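Local coordinates for beta-galactosidase/beta-glucuronidase (Faecalibacterium prausnitzii L2-6, PDB 6MVF), which binds FMN and, as a glycoside hydrolase family 2 beta-glucuronidase of a gut bacterium, probably hydrolyses beta-linked glucuronides, at residues Phe287-Gly291 against Glu292-Leu296; Gly546-Lys549 against Gly550-Asn553; Glu655-Pro658 against Ala659-Leu663. All blocks are in the same frame, centred on the assembly; numbering follows the deposited sequence.

Interaction 1: residues Phe287-Gly291 against Glu292-Leu296; sequences FSING and EATPL
Phe287 and Leu296, at the open end of a tight antiparallel hairpin, form its packed side. The leucine lies over one face of the ring, with Leu296 CG 4.0 Å from the centroid of Phe287 and offset toward the rim, a CH-pi contact; its methyl Leu296 CD2 reaches Phe287 CD2 at 3.5 Å. With CG anti to the backbone N (chi1 178°), the ring of Phe287 comes under this leucine, and the carbonyl oxygen of Thr294 sits in plane at the ring edge. Leu392 and Phe393 of strand 391-398 also meet the phenylalanine, so the pair is buried against the barrel. Replacing Phe287 by an alanine is likely to take the ring face from Leu296 and open a gap between the hairpin and Leu392 and Phe393.

Three backbone bonds join the strands: Thr294 N to Phe287 O (2.9 Å), Ile289 N to Glu292 O (3.1 Å) and Glu292 N to Ile289 O (3.1 Å). Glu292 O also accepts from Thr294 OG1 at 3.0 Å, its two donors arriving from opposite faces of the carbonyl plane. Ile289 CG2 lies 3.9 Å from Thr294 OG1.

The face of Ser288 and Ala293 is looser: this non-hydrogen-bonded pair points there together and barely meets. Glu292, on the Ile289 face, is exposed and its carboxylate leads away from the turn. That turn is type I', with Asn290 and Gly291 at its corners, both at positive phi; the Asn290 amide bonds to Trp246 O and Ser278 N, pinning the bend to neighbouring loops. Strand 292-300 continues as a strand of the TIM barrel. The chemistry is thus divided: backbone bonds set the hairpin register, whereas apolar contact through Phe287 and Leu296 packs strand 286-289 against barrel strand 391-398.

Interaction 2: residues Gly546-Lys549 against Gly550-Asn553; sequences GGVK and GRNN
The first torsion of Val548 (chi1 175°) swings CG1 across the bend, and at Arg551 CG is anti to the carbonyl carbon (chi1 -52°), which brings the two side chains together. Val548 CG1 rests 3.9 Å from Arg551 CG, so the valine meets the aliphatic base of the arginine rather than its charged end. The same methyl lies 3.7 Å from Asn553 ND2, the amide coming in obliquely beside it. No direct hydrogen bond spans the bend; a water instead donates to Val548 O at 2.6 Å and accepts from Arg551 N at 3.1 Å, joining the two backbones inside the curve. Gly550 makes the corner with positive phi (90°), a conformation in which a beta carbon would probably crowd Lys549 O, and which suits glycine. Beyond its packed base, Arg551 directs NE to Met60 O and forms a salt bridge through NH2 with Glu265 of the second subunit, whose Asn263 also packs on Val548. The corner links two small antiparallel ribbons, 543-545 with 548-549 and 538-540 with 551-552, within the long excursion between the last barrel strand, 529-532, and helix 566-575: an elaborated beta-alpha loop of a TIM barrel, here contributing to a subunit interface.

Interaction 3: residues Glu655-Pro658 against Ala659-Leu663; sequences ETEP and ACYTL
From Glu657 to Pro658 the backbone is extended, and it then winds into a short 3-10 segment at 659-661. Tyr661 N donates to Pro658 O at 3.0 Å, and Thr662 N follows with a bond to Ala659 O. A water adds a second donor to Pro658 O at 2.6 Å and is hydrogen-bonded to Thr662 OG1 at 2.9 Å. Tyr661 CG is anti to its own carbonyl carbon (chi1 -72°), which turns the ring back over the proline: Pro658 CG stands 3.5 Å from the centroid of the Tyr661 ring and only 6° off its normal, a centred CH-pi contact. Pro658 CB also meets Cys660 SG at 3.9 Å. Glu657 comes to the ring edge instead, with OE1 in the ring plane and 3.6 Å from Tyr661 CD2, its carboxylate turned 79° from the ring. Outside partners fix both polar ends: Glu657 OE2 bonds to Asn498, His588 and the backbone N of Ala592, and Tyr661 OH to the backbone N of Gln590, while His496 meets the tyrosine ring edge-to-face. Apolar cover on one face and a hydrogen bond at the hydroxyl together fasten the tyrosine, anchoring the chain after strand 646-654 to the 588-592 region.

Overall arrangement
The three contacts follow one another along the chain, and interactions 2 and 3 are the neighbours: their centres are 20 Å apart and they touch where Leu663 CD2 packs 3.7 Å from Gly546 C. Trp495 serves both, bonding to Gly546 O and packing on Leu663, so the last modelled segment abuts the barrel loop there. Both also approach the second subunit. Interaction 1 stands apart, its centre 37 Å from that of interaction 2 and 47 Å from that of interaction 3, and no other chain of the assembly touches it. Interactions 1 and 2 both belong to the TIM barrel part of the chain. All three lie away from the FMN pocket, which includes Asp174, Tyr177, Phe202 and Lys379.

Interaction 1: residues Phe287-Gly291 against Glu292-Leu296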
ATOM      1  N   PHE A 287      24.700 -34.033   5.425  1.00 28.25           N
ATOM      2  CA  PHE A 287      23.283 -33.730   5.249  1.00 29.06           C
ATOM      3  C   PHE A 287      22.877 -33.810   3.777  1.00 30.62           C
ATOM      4  O   PHE A 287      23.601 -33.341   2.893  1.00 31.35           O
ATOM      5  CB  PHE A 287      22.963 -32.341   5.813  1.00 25.57           C
ATOM      6  CG  PHE A 287      21.544 -31.924   5.630  1.00 27.18           C
ATOM      7  CD1 PHE A 287      20.579 -32.314   6.530  1.00 28.57           C
ATOM      8  CD2 PHE A 287      21.172 -31.140   4.549  1.00 30.57           C
ATOM      9  CE1 PHE A 287      19.275 -31.934   6.354  1.00 29.46           C
ATOM     10  CE2 PHE A 287      19.873 -30.754   4.369  1.00 26.51           C
ATOM     11  CZ  PHE A 287      18.920 -31.157   5.270  1.00 26.92           C
ATOM     12  N   SER A 288      21.718 -34.423   3.525  1.00 27.03           N
ATOM     13  CA  SER A 288      21.070 -34.433   2.221  1.00 31.08           C
ATOM     14  C   SER A 288      19.628 -34.010   2.400  1.00 30.64           C
ATOM     15  O   SER A 288      18.983 -34.377   3.386  1.00 31.75           O
ATOM     16  CB  SER A 288      21.056 -35.819   1.548  1.00 32.61           C
ATOM     17  OG  SER A 288      22.331 -36.423   1.520  1.00 43.21           O
ATOM     18  N   ILE A 289      19.097 -33.272   1.437  1.00 32.32           N
ATOM     19  CA  ILE A 289      17.672 -32.985   1.427  1.00 32.65           C
ATOM     20  C   ILE A 289      17.139 -33.325   0.043  1.00 31.69           C
ATOM     21  O   ILE A 289      17.770 -32.990  -0.967  1.00 29.50           O
ATOM     22  CB  ILE A 289      17.378 -31.528   1.823  1.00 27.12           C
ATOM     23  CG1 ILE A 289      15.872 -31.257   1.756  1.00 30.85           C
ATOM     24  CG2 ILE A 289      18.195 -30.576   0.984  1.00 23.78           C
ATOM     25  CD1 ILE A 289      15.465 -29.950   2.445  1.00 34.89           C
ATOM     26  N   ASN A 290      16.022 -34.060   0.002  1.00 30.37           N
ATOM     27  CA  ASN A 290      15.393 -34.466  -1.260  1.00 32.40           C
ATOM     28  C   ASN A 290      16.380 -35.193  -2.164  1.00 34.77           C
ATOM     29  O   ASN A 290      16.368 -35.009  -3.384  1.00 30.78           O
ATOM     30  CB  ASN A 290      14.779 -33.264  -1.995  1.00 24.64           C
ATOM     31  CG  ASN A 290      13.650 -32.604  -1.202  1.00 31.76           C
ATOM     32  OD1 ASN A 290      12.868 -33.288  -0.536  1.00 28.41           O
ATOM     33  ND2 ASN A 290      13.573 -31.271  -1.255  1.00 30.17           N
ATOM     34  N   GLY A 291      17.272 -35.982  -1.561  1.00 33.56           N
ATOM     35  CA  GLY A 291      18.182 -36.822  -2.306  1.00 29.07           C
ATOM     36  C   GLY A 291      19.455 -36.166  -2.800  1.00 32.10           C
ATOM     37  O   GLY A 291      20.245 -36.827  -3.483  1.00 32.68           O
ATOM     38  N   GLU A 292      19.692 -34.903  -2.492  1.00 32.54           N
ATOM     39  CA  GLU A 292      20.894 -34.221  -2.945  1.00 36.75           C
ATOM     40  C   GLU A 292      21.766 -33.880  -1.746  1.00 35.88           C
ATOM     41  O   GLU A 292      21.278 -33.323  -0.756  1.00 33.85           O
ATOM     42  CB  GLU A 292      20.548 -32.957  -3.733  1.00 36.22           C
ATOM     43  CG  GLU A 292      21.774 -32.203  -4.200  1.00 55.40           C
ATOM     44  CD  GLU A 292      21.493 -31.239  -5.340  1.00 76.61           C
ATOM     45  OE1 GLU A 292      20.495 -31.457  -6.073  1.00 79.50           O
ATOM     46  OE2 GLU A 292      22.272 -30.264  -5.499  1.00 76.19           O
ATOM     47  N   ALA A 293      23.052 -34.218  -1.840  1.00 37.66           N
ATOM     48  CA  ALA A 293      24.019 -33.856  -0.807  1.00 31.98           C
ATOM     49  C   ALA A 293      24.149 -32.343  -0.706  1.00 32.80           C
ATOM     50  O   ALA A 293      24.495 -31.677  -1.685  1.00 30.64           O
ATOM     51  CB  ALA A 293      25.373 -34.477  -1.122  1.00 25.18           C
ATOM     52  N   THR A 294      23.864 -31.801   0.478  1.00 30.93           N
ATOM     53  CA  THR A 294      23.813 -30.355   0.683  1.00 32.53           C
ATOM     54  C   THR A 294      24.377 -30.023   2.054  1.00 32.96           C
ATOM     55  O   THR A 294      23.638 -29.965   3.046  1.00 32.04           O
ATOM     56  CB  THR A 294      22.385 -29.822   0.559  1.00 30.53           C
ATOM     57  OG1 THR A 294      21.787 -30.326  -0.638  1.00 39.05           O
ATOM     58  CG2 THR A 294      22.375 -28.295   0.521  1.00 22.94           C
ATOM     59  N   PRO A 295      25.685 -29.795   2.154  1.00 35.27           N
ATOM     60  CA  PRO A 295      26.257 -29.462   3.467  1.00 30.73           C
ATOM     61  C   PRO A 295      25.572 -28.227   4.048  1.00 30.01           C
ATOM     62  O   PRO A 295      25.338 -27.242   3.341  1.00 26.32           O
ATOM     63  CB  PRO A 295      27.740 -29.216   3.157  1.00 28.40           C
ATOM     64  CG  PRO A 295      28.007 -30.012   1.915  1.00 21.93           C
ATOM     65  CD  PRO A 295      26.721 -29.911   1.109  1.00 26.30           C
ATOM     66  N   LEU A 296      25.202 -28.313   5.336  1.00 29.05           N
ATOM     67  CA  LEU A 296      24.574 -27.204   6.053  1.00 25.10           C
ATOM     68  C   LEU A 296      25.645 -26.260   6.596  1.00 28.51           C
ATOM     69  O   LEU A 296      26.442 -26.646   7.457  1.00 30.91           O
ATOM     70  CB  LEU A 296      23.703 -27.727   7.192  1.00 19.32           C
ATOM     71  CG  LEU A 296      22.432 -28.479   6.777  1.00 24.22           C
ATOM     72  CD1 LEU A 296      21.466 -28.560   7.932  1.00 17.10           C
ATOM     73  CD2 LEU A 296      21.761 -27.829   5.541  1.00 26.64           C
TER

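Interaction 2: residues Gly546-Lys549 against Gly550-Asn553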
ATOM      1  N   GLY A 546      36.961  -6.458  26.400  1.00 31.92           N
ATOM      2  CA  GLY A 546      37.244  -5.786  25.151  1.00 32.33           C
ATOM      3  C   GLY A 546      36.869  -4.317  25.125  1.00 39.07           C
ATOM      4  O   GLY A 546      36.766  -3.735  24.042  1.00 40.11           O
ATOM      5  N   GLY A 547      36.685  -3.689  26.288  1.00 33.12           N
ATOM      6  CA  GLY A 547      36.307  -2.292  26.345  1.00 28.01           C
ATOM      7  C   GLY A 547      34.838  -2.030  26.096  1.00 32.72           C
ATOM      8  O   GLY A 547      34.463  -0.895  25.796  1.00 37.60           O
ATOM      9  N   VAL A 548      33.997  -3.052  26.189  1.00 32.36           N
ATOM     10  CA  VAL A 548      32.562  -2.937  25.981  1.00 28.87           C
ATOM     11  C   VAL A 548      31.882  -3.714  27.086  1.00 31.94           C
ATOM     12  O   VAL A 548      32.326  -4.813  27.437  1.00 37.88           O
ATOM     13  CB  VAL A 548      32.133  -3.488  24.603  1.00 33.77           C
ATOM     14  CG1 VAL A 548      30.617  -3.482  24.461  1.00 28.50           C
ATOM     15  CG2 VAL A 548      32.808  -2.709  23.471  1.00 34.17           C
ATOM     16  N   LYS A 549      30.812  -3.151  27.637  1.00 34.02           N
ATOM     17  CA  LYS A 549      30.011  -3.821  28.647  1.00 34.04           C
ATOM     18  C   LYS A 549      28.656  -4.207  28.066  1.00 34.49           C
ATOM     19  O   LYS A 549      28.119  -3.510  27.203  1.00 32.83           O
ATOM     20  CB  LYS A 549      29.807  -2.922  29.868  1.00 38.10           C
ATOM     21  CG  LYS A 549      31.062  -2.592  30.615  1.00 37.69           C
ATOM     22  CD  LYS A 549      30.952  -1.229  31.248  1.00 42.71           C
ATOM     23  CE  LYS A 549      31.707  -1.185  32.547  1.00 45.43           C
ATOM     24  NZ  LYS A 549      31.145  -2.217  33.453  1.00 56.16           N
ATOM     25  N   GLY A 550      28.112  -5.326  28.546  1.00 29.13           N
ATOM     26  CA  GLY A 550      26.747  -5.726  28.258  1.00 32.71           C
ATOM     27  C   GLY A 550      26.522  -6.590  27.030  1.00 36.15           C
ATOM     28  O   GLY A 550      25.361  -6.833  26.670  1.00 31.83           O
ATOM     29  N   ARG A 551      27.578  -7.085  26.385  1.00 32.62           N
ATOM     30  CA  ARG A 551      27.423  -7.620  25.042  1.00 33.93           C
ATOM     31  C   ARG A 551      28.258  -8.870  24.834  1.00 30.51           C
ATOM     32  O   ARG A 551      29.381  -8.976  25.331  1.00 32.58           O
ATOM     33  CB  ARG A 551      27.834  -6.586  23.973  1.00 34.89           C
ATOM     34  CG  ARG A 551      27.162  -5.229  24.103  1.00 28.05           C
ATOM     35  CD  ARG A 551      25.714  -5.308  23.743  1.00 28.15           C
ATOM     36  NE  ARG A 551      25.055  -4.035  24.018  1.00 38.02           N
ATOM     37  CZ  ARG A 551      25.157  -2.941  23.268  1.00 32.31           C
ATOM     38  NH1 ARG A 551      25.892  -2.942  22.166  1.00 36.86           N
ATOM     39  NH2 ARG A 551      24.524  -1.837  23.633  1.00 33.30           N
ATOM     40  N   ASN A 552      27.707  -9.795  24.061  1.00 29.74           N
ATOM     41  CA  ASN A 552      28.513 -10.741  23.305  1.00 29.67           C
ATOM     42  C   ASN A 552      28.745 -10.148  21.913  1.00 28.90           C
ATOM     43  O   ASN A 552      27.785  -9.833  21.199  1.00 31.81           O
ATOM     44  CB  ASN A 552      27.820 -12.096  23.237  1.00 29.93           C
ATOM     45  CG  ASN A 552      28.702 -13.175  22.636  1.00 35.90           C
ATOM     46  OD1 ASN A 552      29.093 -13.089  21.480  1.00 33.38           O
ATOM     47  ND2 ASN A 552      29.001 -14.212  23.418  1.00 42.59           N
ATOM     48  N   ASN A 553      30.008  -9.947  21.550  1.00 21.69           N
ATOM     49  CA  ASN A 553      30.370  -9.297  20.297  1.00 26.01           C
ATOM     50  C   ASN A 553      31.024 -10.267  19.316  1.00 31.09           C
ATOM     51  O   ASN A 553      31.928  -9.904  18.557  1.00 29.28           O
ATOM     52  CB  ASN A 553      31.272  -8.090  20.550  1.00 29.62           C
ATOM     53  CG  ASN A 553      30.505  -6.890  21.118  1.00 34.36           C
ATOM     54  OD1 ASN A 553      29.506  -6.424  20.545  1.00 29.50           O
ATOM     55  ND2 ASN A 553      30.968  -6.395  22.255  1.00 32.73           N
TER
HETATM   56  O   HOH W   1      30.582  -6.597  26.796  1.00 34.94           O

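Interaction 3: residues Glu655-Pro658 against Ala659-Leu663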
ATOM      1  N   GLU A 655      52.087   8.019   9.922  1.00 42.44           N
ATOM      2  CA  GLU A 655      53.369   7.655  10.509  1.00 41.63           C
ATOM      3  C   GLU A 655      53.180   6.699  11.678  1.00 43.80           C
ATOM      4  O   GLU A 655      53.887   5.694  11.784  1.00 37.61           O
ATOM      5  CB  GLU A 655      54.121   8.917  10.947  1.00 49.08           C
ATOM      6  CG  GLU A 655      55.535   8.675  11.442  1.00 58.74           C
ATOM      7  CD  GLU A 655      56.464   8.127  10.359  1.00 75.86           C
ATOM      8  OE1 GLU A 655      56.079   8.100   9.163  1.00 68.27           O
ATOM      9  OE2 GLU A 655      57.597   7.725  10.709  1.00 81.44           O
ATOM     10  N   THR A 656      52.239   7.001  12.569  1.00 43.72           N
ATOM     11  CA  THR A 656      51.907   6.120  13.677  1.00 40.70           C
ATOM     12  C   THR A 656      50.393   6.026  13.782  1.00 40.54           C
ATOM     13  O   THR A 656      49.697   7.048  13.738  1.00 41.34           O
ATOM     14  CB  THR A 656      52.504   6.618  15.001  1.00 39.92           C
ATOM     15  OG1 THR A 656      51.631   7.586  15.592  1.00 53.59           O
ATOM     16  CG2 THR A 656      53.850   7.252  14.775  1.00 43.76           C
ATOM     17  N   GLU A 657      49.891   4.803  13.933  1.00 41.48           N
ATOM     18  CA  GLU A 657      48.457   4.600  13.934  1.00 36.97           C
ATOM     19  C   GLU A 657      47.872   5.097  15.247  1.00 42.81           C
ATOM     20  O   GLU A 657      48.568   5.127  16.266  1.00 37.48           O
ATOM     21  CB  GLU A 657      48.133   3.129  13.714  1.00 43.74           C
ATOM     22  CG  GLU A 657      48.560   2.653  12.319  1.00 43.76           C
ATOM     23  CD  GLU A 657      48.120   1.242  12.003  1.00 44.49           C
ATOM     24  OE1 GLU A 657      47.332   0.677  12.811  1.00 46.39           O
ATOM     25  OE2 GLU A 657      48.565   0.704  10.948  1.00 44.17           O
ATOM     26  N   PRO A 658      46.608   5.538  15.237  1.00 42.40           N
ATOM     27  CA  PRO A 658      46.035   6.186  16.428  1.00 38.53           C
ATOM     28  C   PRO A 658      45.961   5.268  17.642  1.00 38.67           C
ATOM     29  O   PRO A 658      45.766   4.054  17.529  1.00 42.36           O
ATOM     30  CB  PRO A 658      44.631   6.600  15.960  1.00 39.05           C
ATOM     31  CG  PRO A 658      44.359   5.741  14.724  1.00 35.22           C
ATOM     32  CD  PRO A 658      45.727   5.707  14.074  1.00 34.34           C
ATOM     33  N   ALA A 659      46.120   5.883  18.821  1.00 37.32           N
ATOM     34  CA  ALA A 659      46.015   5.152  20.081  1.00 33.20           C
ATOM     35  C   ALA A 659      44.701   4.393  20.168  1.00 38.96           C
ATOM     36  O   ALA A 659      44.652   3.289  20.717  1.00 46.27           O
ATOM     37  CB  ALA A 659      46.145   6.123  21.258  1.00 26.39           C
ATOM     38  N   CYS A 660      43.625   4.963  19.616  1.00 36.66           N
ATOM     39  CA  CYS A 660      42.291   4.384  19.709  1.00 40.13           C
ATOM     40  C   CYS A 660      42.100   3.125  18.862  1.00 37.75           C
ATOM     41  O   CYS A 660      41.018   2.537  18.919  1.00 32.86           O
ATOM     42  CB  CYS A 660      41.236   5.431  19.321  1.00 38.23           C
ATOM     43  SG  CYS A 660      41.168   5.850  17.546  1.00 49.31           S
ATOM     44  N   TYR A 661      43.086   2.703  18.065  1.00 33.88           N
ATOM     45  CA  TYR A 661      42.985   1.375  17.462  1.00 39.61           C
ATOM     46  C   TYR A 661      43.402   0.251  18.399  1.00 38.21           C
ATOM     47  O   TYR A 661      43.356  -0.906  17.972  1.00 42.06           O
ATOM     48  CB  TYR A 661      43.843   1.242  16.207  1.00 31.28           C
ATOM     49  CG  TYR A 661      43.351   1.979  15.002  1.00 35.18           C
ATOM     50  CD1 TYR A 661      42.098   2.585  14.985  1.00 37.50           C
ATOM     51  CD2 TYR A 661      44.143   2.068  13.861  1.00 36.33           C
ATOM     52  CE1 TYR A 661      41.654   3.272  13.863  1.00 31.16           C
ATOM     53  CE2 TYR A 661      43.708   2.747  12.737  1.00 36.19           C
ATOM     54  CZ  TYR A 661      42.465   3.344  12.741  1.00 31.81           C
ATOM     55  OH  TYR A 661      42.052   4.026  11.619  1.00 34.77           O
ATOM     56  N   THR A 662      43.827   0.540  19.635  1.00 36.49           N
ATOM     57  CA  THR A 662      44.302  -0.498  20.550  1.00 36.74           C
ATOM     58  C   THR A 662      43.641  -0.391  21.921  1.00 35.18           C
ATOM     59  O   THR A 662      43.585   0.694  22.516  1.00 36.09           O
ATOM     60  CB  THR A 662      45.824  -0.449  20.713  1.00 40.00           C
ATOM     61  OG1 THR A 662      46.450  -0.510  19.420  1.00 40.61           O
ATOM     62  CG2 THR A 662      46.292  -1.630  21.564  1.00 32.67           C
ATOM     63  N   LEU A 663      43.132  -1.526  22.397  1.00 37.59           N
ATOM     64  CA  LEU A 663      42.650  -1.678  23.765  1.00 40.26           C
ATOM     65  C   LEU A 663      43.650  -1.095  24.760  1.00 42.32           C
ATOM     66  O   LEU A 663      44.852  -1.379  24.658  1.00 38.94           O
ATOM     67  CB  LEU A 663      42.460  -3.154  24.077  1.00 31.70           C
ATOM     68  CG  LEU A 663      41.077  -3.741  24.212  1.00 35.85           C
ATOM     69  CD1 LEU A 663      41.205  -5.238  24.616  1.00 34.96           C
ATOM     70  CD2 LEU A 663      40.347  -2.941  25.236  1.00 29.48           C
TER
HETATM   71  O   HOH W   2      47.251   1.923  17.989  1.00 37.29           O